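Local coordinates for AA9 family lytic polysaccharide monooxygenase cel61B (Hypocrea jecorina, PDB 2VTC), which uses an active-site copper to cleave the glycosidic bonds of cellulose oxidatively, with a reducing agent and O2 or H2O2 as cosubstrate, at residues S95-W106 and L154-I165. Residues are numbered along the deposited sequence; the frame is centred on the assembly and turned at random.
With NAG (2-acetamido-2-deoxy-beta-D-glucopyranose), chain C; NAG (2-acetamido-2-deoxy-beta-D-glucopyranose), chain B.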
# COMPACT_ATOMS: atom_id res chain seq x y z
N SER A 95 8.50 -2.76 14.95
CA SER A 95 7.07 -2.83 15.25
C SER A 95 6.28 -3.48 14.11
O SER A 95 6.70 -3.46 12.94
CB SER A 95 6.50 -1.43 15.52
OG SER A 95 7.11 -0.84 16.66
N ASN A 96 5.14 -4.07 14.46
CA ASN A 96 4.21 -4.58 13.47
C ASN A 96 3.09 -3.58 13.24
O ASN A 96 2.47 -3.08 14.19
CB ASN A 96 3.63 -5.94 13.89
CG ASN A 96 4.68 -7.06 13.89
OD1 ASN A 96 4.87 -7.74 14.90
ND2 ASN A 96 5.35 -7.24 12.77
N ILE A 97 2.86 -3.28 11.96
CA ILE A 97 1.69 -2.53 11.55
C ILE A 97 0.66 -3.56 11.13
O ILE A 97 1.00 -4.56 10.49
CB ILE A 97 1.99 -1.63 10.31
CG1 ILE A 97 3.24 -0.76 10.55
CG2 ILE A 97 0.74 -0.79 9.94
CD1 ILE A 97 3.89 -0.28 9.25
N VAL A 98 -0.60 -3.31 11.48
CA VAL A 98 -1.70 -4.12 10.98
C VAL A 98 -2.66 -3.21 10.25
O VAL A 98 -3.35 -2.40 10.87
CB VAL A 98 -2.43 -4.94 12.10
CG1 VAL A 98 -3.47 -5.85 11.47
CG2 VAL A 98 -1.44 -5.77 12.92
N PHE A 99 -2.67 -3.33 8.93
CA PHE A 99 -3.55 -2.51 8.10
C PHE A 99 -4.93 -3.14 8.12
O PHE A 99 -5.07 -4.34 7.87
CB PHE A 99 -3.03 -2.42 6.65
CG PHE A 99 -1.70 -1.72 6.52
CD1 PHE A 99 -1.66 -0.33 6.40
CD2 PHE A 99 -0.51 -2.44 6.47
CE1 PHE A 99 -0.43 0.34 6.25
CE2 PHE A 99 0.73 -1.79 6.33
CZ PHE A 99 0.76 -0.38 6.22
N GLN A 100 -5.94 -2.33 8.43
CA GLN A 100 -7.33 -2.78 8.46
C GLN A 100 -8.08 -2.23 7.26
O GLN A 100 -8.32 -1.03 7.14
CB GLN A 100 -8.00 -2.38 9.78
CG GLN A 100 -9.52 -2.59 9.79
CD GLN A 100 -9.91 -4.07 9.89
OE1 GLN A 100 -10.38 -4.68 8.91
NE2 GLN A 100 -9.72 -4.64 11.05
N TRP A 101 -8.45 -3.13 6.35
CA TRP A 101 -9.21 -2.76 5.17
C TRP A 101 -10.71 -2.78 5.45
O TRP A 101 -11.19 -3.51 6.35
CB TRP A 101 -8.88 -3.70 4.01
CG TRP A 101 -7.48 -3.54 3.47
CD1 TRP A 101 -6.34 -4.05 3.99
CD2 TRP A 101 -7.10 -2.80 2.29
NE1 TRP A 101 -5.25 -3.67 3.23
CE2 TRP A 101 -5.69 -2.92 2.17
CE3 TRP A 101 -7.81 -2.07 1.33
CZ2 TRP A 101 -4.97 -2.32 1.12
CZ3 TRP A 101 -7.09 -1.46 0.27
CH2 TRP A 101 -5.67 -1.59 0.19
N GLY A 102 -11.46 -1.98 4.70
CA GLY A 102 -12.90 -1.88 4.93
C GLY A 102 -13.54 -0.85 4.04
O GLY A 102 -12.89 -0.34 3.11
N PRO A 103 -14.82 -0.51 4.31
CA PRO A 103 -15.65 -0.96 5.45
C PRO A 103 -16.25 -2.38 5.30
O PRO A 103 -16.62 -3.00 6.31
CB PRO A 103 -16.79 0.07 5.50
CG PRO A 103 -16.92 0.56 4.07
CD PRO A 103 -15.54 0.43 3.43
N GLY A 104 -16.34 -2.87 4.07
CA GLY A 104 -16.88 -4.21 3.83
C GLY A 104 -15.79 -5.27 3.68
O GLY A 104 -14.61 -4.95 3.60
N VAL A 105 -16.20 -6.53 3.67
CA VAL A 105 -15.29 -7.65 3.41
C VAL A 105 -14.58 -7.47 2.06
O VAL A 105 -15.20 -7.09 1.06
CB VAL A 105 -16.05 -9.02 3.47
CG1 VAL A 105 -15.08 -10.18 3.27
CG2 VAL A 105 -16.75 -9.16 4.82
N TRP A 106 -13.26 -7.70 2.04
CA TRP A 106 -12.51 -7.58 0.78
C TRP A 106 -13.04 -8.56 -0.31
O TRP A 106 -13.09 -9.77 -0.07
CB TRP A 106 -11.00 -7.75 1.02
CG TRP A 106 -10.16 -7.58 -0.23
CD1 TRP A 106 -9.46 -8.57 -0.87
CD2 TRP A 106 -9.93 -6.37 -0.97
NE1 TRP A 106 -8.82 -8.06 -1.97
CE2 TRP A 106 -9.09 -6.71 -2.05
CE3 TRP A 106 -10.34 -5.04 -0.81
CZ2 TRP A 106 -8.64 -5.76 -3.00
CZ3 TRP A 106 -9.90 -4.10 -1.76
CH2 TRP A 106 -9.07 -4.46 -2.83
N LEU A 154 -6.08 -12.50 3.37
CA LEU A 154 -6.55 -11.23 3.93
C LEU A 154 -8.03 -11.32 4.33
O LEU A 154 -8.42 -10.93 5.44
CB LEU A 154 -6.34 -10.10 2.91
CG LEU A 154 -6.89 -8.71 3.22
CD1 LEU A 154 -6.09 -8.06 4.32
CD2 LEU A 154 -6.82 -7.86 1.95
N ILE A 155 -8.85 -11.86 3.42
CA ILE A 155 -10.28 -12.04 3.65
C ILE A 155 -10.50 -12.91 4.89
O ILE A 155 -11.29 -12.56 5.78
CB ILE A 155 -10.99 -12.66 2.43
CG1 ILE A 155 -10.92 -11.70 1.23
CG2 ILE A 155 -12.46 -13.02 2.76
CD1 ILE A 155 -11.20 -12.34 -0.13
N ASN A 156 -9.76 -14.02 4.97
CA ASN A 156 -9.84 -14.96 6.10
C ASN A 156 -9.26 -14.45 7.43
O ASN A 156 -9.46 -15.08 8.49
CB ASN A 156 -9.21 -16.31 5.72
CG ASN A 156 -9.91 -16.99 4.53
OD1 ASN A 156 -11.11 -16.82 4.30
ND2 ASN A 156 -9.14 -17.75 3.76
N GLN A 157 -8.54 -13.32 7.40
CA GLN A 157 -7.99 -12.72 8.62
C GLN A 157 -8.76 -11.46 9.04
O GLN A 157 -8.23 -10.60 9.76
CB GLN A 157 -6.51 -12.35 8.45
CG GLN A 157 -5.54 -13.50 8.24
CD GLN A 157 -4.22 -13.05 7.60
OE1 GLN A 157 -3.98 -11.84 7.37
NE2 GLN A 157 -3.36 -14.02 7.32
N GLY A 158 -10.00 -11.33 8.56
CA GLY A 158 -10.86 -10.21 8.92
C GLY A 158 -10.41 -8.89 8.32
O GLY A 158 -10.54 -7.83 8.95
N ASN A 159 -9.90 -8.95 7.08
CA ASN A 159 -9.50 -7.74 6.35
C ASN A 159 -8.25 -7.08 6.92
O ASN A 159 -8.02 -5.90 6.66
CB ASN A 159 -10.65 -6.72 6.30
CG ASN A 159 -11.52 -6.86 5.06
OD1 ASN A 159 -12.09 -5.87 4.59
ND2 ASN A 159 -11.64 -8.07 4.52
N LYS A 160 -7.47 -7.84 7.69
CA LYS A 160 -6.24 -7.34 8.33
C LYS A 160 -4.99 -7.91 7.67
O LYS A 160 -4.95 -9.10 7.35
CB LYS A 160 -6.22 -7.71 9.82
CG LYS A 160 -7.20 -6.93 10.68
CD LYS A 160 -7.43 -7.64 12.01
CE LYS A 160 -8.66 -7.09 12.73
NZ LYS A 160 -9.95 -7.29 11.98
N TRP A 161 -3.97 -7.08 7.48
CA TRP A 161 -2.67 -7.55 7.00
C TRP A 161 -1.53 -7.00 7.86
O TRP A 161 -1.44 -5.79 8.09
CB TRP A 161 -2.42 -7.18 5.52
CG TRP A 161 -1.38 -8.07 4.93
CD1 TRP A 161 -0.06 -7.78 4.70
CD2 TRP A 161 -1.56 -9.43 4.53
NE1 TRP A 161 0.59 -8.88 4.18
CE2 TRP A 161 -0.32 -9.91 4.07
CE3 TRP A 161 -2.67 -10.31 4.53
CZ2 TRP A 161 -0.14 -11.22 3.60
CZ3 TRP A 161 -2.49 -11.60 4.07
CH2 TRP A 161 -1.24 -12.04 3.61
N THR A 162 -0.66 -7.90 8.33
CA THR A 162 0.46 -7.54 9.21
C THR A 162 1.73 -7.31 8.40
O THR A 162 2.11 -8.14 7.57
CB THR A 162 0.73 -8.64 10.28
OG1 THR A 162 -0.39 -8.71 11.17
CG2 THR A 162 2.00 -8.35 11.09
N VAL A 163 2.36 -6.16 8.65
CA VAL A 163 3.64 -5.81 8.03
C VAL A 163 4.61 -5.37 9.12
O VAL A 163 4.32 -4.45 9.87
CB VAL A 163 3.47 -4.65 6.99
CG1 VAL A 163 4.80 -4.27 6.38
CG2 VAL A 163 2.52 -5.08 5.87
N LYS A 164 5.76 -6.03 9.19
CA LYS A 164 6.85 -5.66 10.10
C LYS A 164 7.72 -4.52 9.57
O LYS A 164 8.21 -4.59 8.43
CB LYS A 164 7.74 -6.87 10.40
CG LYS A 164 8.70 -6.65 11.58
CD LYS A 164 9.59 -7.86 11.82
CE LYS A 164 10.50 -7.64 13.02
NZ LYS A 164 9.74 -7.40 14.29
N ILE A 165 7.89 -3.47 10.38
CA ILE A 165 8.88 -2.42 10.10
C ILE A 165 10.26 -3.03 10.40
O ILE A 165 10.50 -3.45 11.52
CB ILE A 165 8.63 -1.16 10.98
CG1 ILE A 165 7.24 -0.59 10.73
CG2 ILE A 165 9.70 -0.09 10.71
CD1 ILE A 165 6.86 0.54 11.69
C1 NAG C . -11.52 0.48 11.49
C2 NAG C . -12.80 0.93 12.22
C3 NAG C . -13.91 -0.14 12.18
C4 NAG C . -14.10 -0.75 10.78
C5 NAG C . -12.74 -1.00 10.10
C6 NAG C . -12.83 -1.47 8.65
C7 NAG C . -12.93 2.51 14.08
C8 NAG C . -12.72 2.71 15.55
N2 NAG C . -12.54 1.32 13.59
O3 NAG C . -15.13 0.42 12.65
O4 NAG C . -14.80 -1.98 10.85
O5 NAG C . -11.91 0.17 10.16
O6 NAG C . -13.75 -0.71 7.90
O7 NAG C . -13.43 3.40 13.39
C1 NAG B . -16.11 -1.88 10.25
C2 NAG B . -16.58 -3.28 9.84
C3 NAG B . -18.06 -3.32 9.44
C4 NAG B . -18.94 -2.51 10.40
C5 NAG B . -18.35 -1.12 10.61
C6 NAG B . -19.19 -0.28 11.57
C7 NAG B . -14.78 -4.70 8.93
C8 NAG B . -14.15 -5.26 7.69
N2 NAG B . -15.77 -3.82 8.75
O3 NAG B . -18.49 -4.66 9.45
O4 NAG B . -20.27 -2.42 9.90
O5 NAG B . -17.03 -1.27 11.14
O6 NAG B . -19.22 -0.90 12.84
O7 NAG B . -14.34 -5.04 10.03
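Ile97 and Val163, like Phe99 and Trp161, form hydrogen-bonded pairs where strands 96-102 and 160-164 run antiparallel at 156°; Ile165 N to Ser95 O and Trp101 N to Asn159 O (2.8 Å) extend the pairing. The face turned to the sandwich's other sheet is largely apolar: Val163 CG2 meets the edge of the Phe99 ring at CE2 (3.8 Å), and Ile97 CD1 packs on Ile165 CG1 (3.7 Å); polar His178 stacks on Phe99 and hydrogen-bonds Trp101 NE1. On the other face Val98 CG1 lies on Lys160 CB, an aliphatic stem suiting a half-exposed site, while NZ turns back (chi4 62°) to hydrogen-bond Gly158 O (3.1 Å). Gly158 readily takes the left-handed conformation that closes helix 150-156 in a Schellman motif. Leu154 CD2 makes a CH-pi contact over the five-membered ring of Trp106, whose chi1 of -178° carries the indole away from its own N. Ile155 CG2 touches Val105 CG1. Gly102, without a side chain, leaves room for O6 of NAG (chain C); N2 of the second sugar (chain B) hydrogen-bonds Pro103 O (2.7 Å). Trp106 meets His108 and Tyr195, catalytic copper-site ligands here holding nickel, edge-to-face. Strand 22-28 flanks 96-102, 160-164 ends the sheet, and strands 172-182 and 193-204 cover the Ile97-Phe99-Trp101 face.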